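PDB 5CEC: Bd3459 from Bdellovibrio bacteriovorus, which probably acts as a serine-type D-Ala-D-Ala carboxypeptidase or endopeptidase on cell-wall peptides and forms a complex with the ankyrin-repeat immunity protein Bd3460. Local coordinates for residues T134-L139 and I211-I216. The protein carries 1 engineered substitution. Numbering follows the deposited sequence.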
ATOM      1  N   THR A 134     -34.730  11.870   1.649  1.00 23.46           N
ATOM      2  CA  THR A 134     -34.336  11.684   3.045  1.00 24.22           C
ATOM      3  C   THR A 134     -34.923  10.433   3.680  1.00 25.88           C
ATOM      4  O   THR A 134     -34.441   9.995   4.736  1.00 28.14           O
ATOM      5  CB  THR A 134     -34.775  12.879   3.921  1.00 27.68           C
ATOM      6  OG1 THR A 134     -36.190  13.051   3.814  1.00 28.47           O
ATOM      7  CG2 THR A 134     -34.087  14.130   3.485  1.00 29.28           C
ATOM      8  N   LYS A 135     -35.996   9.916   3.084  1.00 25.03           N
ATOM      9  CA  LYS A 135     -36.681   8.734   3.577  1.00 26.01           C
ATOM     10  C   LYS A 135     -36.850   7.781   2.427  1.00 23.93           C
ATOM     11  O   LYS A 135     -37.420   8.151   1.403  1.00 25.71           O
ATOM     12  CB  LYS A 135     -38.050   9.121   4.140  1.00 31.86           C
ATOM     13  CG  LYS A 135     -37.962   9.847   5.469  1.00 37.36           C
ATOM     14  CD  LYS A 135     -39.279  10.529   5.853  1.00 43.85           C
ATOM     15  CE  LYS A 135     -39.067  11.657   6.870  1.00 49.52           C
ATOM     16  NZ  LYS A 135     -38.312  12.831   6.320  1.00 53.15           N
ATOM     17  N   ILE A 136     -36.383   6.563   2.627  1.00 23.09           N
ATOM     18  CA  ILE A 136     -36.518   5.477   1.677  1.00 22.88           C
ATOM     19  C   ILE A 136     -37.393   4.418   2.319  1.00 21.60           C
ATOM     20  O   ILE A 136     -37.120   3.937   3.431  1.00 23.51           O
ATOM     21  CB  ILE A 136     -35.158   4.867   1.304  1.00 22.43           C
ATOM     22  CG1 ILE A 136     -34.266   5.929   0.649  1.00 24.74           C
ATOM     23  CG2 ILE A 136     -35.337   3.668   0.379  1.00 23.98           C
ATOM     24  CD1 ILE A 136     -32.799   5.552   0.519  1.00 27.33           C
ATOM     25  N   GLU A 137     -38.451   4.040   1.625  1.00 22.17           N
ATOM     26  CA  GLU A 137     -39.373   3.057   2.139  1.00 24.45           C
ATOM     27  C   GLU A 137     -38.792   1.667   1.919  1.00 24.85           C
ATOM     28  O   GLU A 137     -38.497   0.974   2.871  1.00 29.42           O
ATOM     29  CB  GLU A 137     -40.735   3.213   1.452  1.00 28.05           C
ATOM     30  CG  GLU A 137     -41.785   2.271   1.992  1.00 31.73           C
ATOM     31  CD  GLU A 137     -42.096   2.556   3.442  1.00 36.90           C
ATOM     32  OE1 GLU A 137     -42.499   3.715   3.765  1.00 43.24           O
ATOM     33  OE2 GLU A 137     -41.923   1.615   4.244  1.00 40.71           O
ATOM     34  N   LYS A 138     -38.551   1.304   0.668  1.00 25.74           N
ATOM     35  CA  LYS A 138     -37.983   0.026   0.326  1.00 25.26           C
ATOM     36  C   LYS A 138     -36.691   0.284  -0.456  1.00 23.28           C
ATOM     37  O   LYS A 138     -36.685   0.948  -1.491  1.00 26.53           O
ATOM     38  CB  LYS A 138     -38.973  -0.813  -0.469  1.00 27.55           C
ATOM     39  CG  LYS A 138     -38.493  -2.211  -0.774  1.00 34.27           C
ATOM     40  CD  LYS A 138     -39.598  -3.115  -1.304  1.00 40.25           C
ATOM     41  CE  LYS A 138     -40.130  -2.638  -2.644  1.00 46.04           C
ATOM     42  NZ  LYS A 138     -41.086  -3.631  -3.224  1.00 52.80           N
ATOM     43  N   LEU A 139     -35.587  -0.177   0.114  1.00 22.71           N
ATOM     44  CA  LEU A 139     -34.297  -0.183  -0.544  1.00 21.92           C
ATOM     45  C   LEU A 139     -33.958  -1.593  -0.955  1.00 21.55           C
ATOM     46  O   LEU A 139     -33.818  -2.471  -0.108  1.00 24.71           O
ATOM     47  CB  LEU A 139     -33.212   0.387   0.361  1.00 21.63           C
ATOM     48  CG  LEU A 139     -31.797   0.410  -0.214  1.00 21.65           C
ATOM     49  CD1 LEU A 139     -31.739   1.300  -1.453  1.00 20.57           C
ATOM     50  CD2 LEU A 139     -30.781   0.856   0.835  1.00 23.01           C
ATOM     51  N   ILE A 211     -30.182   9.804   6.263  1.00 24.44           N
ATOM     52  CA  ILE A 211     -31.174   9.033   5.515  1.00 25.27           C
ATOM     53  C   ILE A 211     -31.931   8.139   6.515  1.00 25.73           C
ATOM     54  O   ILE A 211     -31.355   7.694   7.494  1.00 29.43           O
ATOM     55  CB  ILE A 211     -30.448   8.224   4.395  1.00 27.56           C
ATOM     56  CG1 ILE A 211     -31.394   7.711   3.329  1.00 30.15           C
ATOM     57  CG2 ILE A 211     -29.650   7.063   4.924  1.00 26.99           C
ATOM     58  CD1 ILE A 211     -31.826   8.788   2.361  1.00 33.37           C
ATOM     59  N   ASP A 212     -33.208   7.868   6.250  1.00 25.05           N
ATOM     60  CA  ASP A 212     -33.975   6.880   6.993  1.00 27.83           C
ATOM     61  C   ASP A 212     -34.404   5.823   6.004  1.00 25.56           C
ATOM     62  O   ASP A 212     -34.934   6.158   4.965  1.00 27.98           O
ATOM     63  CB  ASP A 212     -35.198   7.534   7.655  1.00 32.04           C
ATOM     64  CG  ASP A 212     -35.014   7.733   9.135  1.00 41.05           C
ATOM     65  OD1 ASP A 212     -35.286   6.768   9.891  1.00 51.26           O
ATOM     66  OD2 ASP A 212     -34.604   8.848   9.538  1.00 49.40           O
ATOM     67  N   VAL A 213     -34.162   4.553   6.309  1.00 22.40           N
ATOM     68  CA  VAL A 213     -34.536   3.434   5.441  1.00 22.09           C
ATOM     69  C   VAL A 213     -35.405   2.443   6.224  1.00 24.60           C
ATOM     70  O   VAL A 213     -34.982   1.957   7.275  1.00 25.69           O
ATOM     71  CB  VAL A 213     -33.307   2.686   4.901  1.00 24.14           C
ATOM     72  CG1 VAL A 213     -33.751   1.609   3.935  1.00 25.46           C
ATOM     73  CG2 VAL A 213     -32.323   3.641   4.251  1.00 24.87           C
ATOM     74  N   ARG A 214     -36.601   2.121   5.713  1.00 23.05           N
ATOM     75  CA  ARG A 214     -37.507   1.254   6.472  1.00 26.98           C
ATOM     76  C   ARG A 214     -37.234  -0.220   6.222  1.00 25.96           C
ATOM     77  O   ARG A 214     -37.037  -0.969   7.191  1.00 30.15           O
ATOM     78  CB  ARG A 214     -38.981   1.564   6.210  1.00 30.11           C
ATOM     79  CG  ARG A 214     -39.894   0.774   7.160  1.00 35.75           C
ATOM     80  CD  ARG A 214     -41.274   1.370   7.349  1.00 42.03           C
ATOM     81  NE  ARG A 214     -41.254   2.722   7.894  1.00 49.35           N
ATOM     82  CZ  ARG A 214     -42.285   3.569   7.870  1.00 55.89           C
ATOM     83  NH1 ARG A 214     -43.447   3.231   7.305  1.00 56.73           N
ATOM     84  NH2 ARG A 214     -42.146   4.781   8.406  1.00 59.92           N
ATOM     85  N   THR A 215     -37.217  -0.642   4.956  1.00 24.66           N
ATOM     86  CA  THR A 215     -37.088  -2.056   4.581  1.00 26.65           C
ATOM     87  C   THR A 215     -35.954  -2.195   3.591  1.00 24.34           C
ATOM     88  O   THR A 215     -35.830  -1.393   2.675  1.00 25.96           O
ATOM     89  CB  THR A 215     -38.375  -2.565   3.889  1.00 30.81           C
ATOM     90  OG1 THR A 215     -39.473  -2.355   4.767  1.00 37.59           O
ATOM     91  CG2 THR A 215     -38.261  -4.041   3.548  1.00 33.50           C
ATOM     92  N   ILE A 216     -35.133  -3.218   3.771  1.00 23.81           N
ATOM     93  CA  ILE A 216     -34.002  -3.492   2.887  1.00 22.84           C
ATOM     94  C   ILE A 216     -34.057  -4.944   2.455  1.00 23.42           C
ATOM     95  O   ILE A 216     -34.166  -5.838   3.311  1.00 27.32           O
ATOM     96  CB  ILE A 216     -32.657  -3.197   3.581  1.00 22.16           C
ATOM     97  CG1 ILE A 216     -32.633  -1.741   4.053  1.00 23.71           C
ATOM     98  CG2 ILE A 216     -31.487  -3.519   2.638  1.00 22.89           C
ATOM     99  CD1 ILE A 216     -31.462  -1.362   4.918  1.00 23.68           C
TER
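E137 OE1 lies over one face of the R214 guanidinium, the carboxylate plane turned 74° from it; OE1 stands 3.7 Å from R214 NH1, a long salt bridge of charge alone, with no N-H aimed at the oxygen. Both side chains leave with CG anti to the backbone N and run side by side. E137 bends at chi2 and R214 at chi3 (-60°); E137 OE2 lies 3.2 Å from R214 CD, while OE1 also accepts a weak hydrogen bond from N101. The chain turns a corner at E137, R214 across from it has a similar backbone conformation, and parallel pairing resumes at K138 with T215. I136 bonds to both neighbours of V213, its N nearly straight to D212 O (174°), its O taking R214 N at 3.0 Å. E137 O then accepts T215 N, and L139 N meets T215 O at 2.8 Å. On the face of I136, L139, V213 and I216, the I136 and I211 side chains cross obliquely, I136 CD1 3.8 Å from I211 CG1. L139 CB packs on V213 CG1; L139 and I216 continue onto L178 of helix 167-182. Strand 212-218, outermost within this chain in a mixed sheet, is thus held by backbone bonds and apolar packing, the E137-R214 attraction probably adding little directional grip.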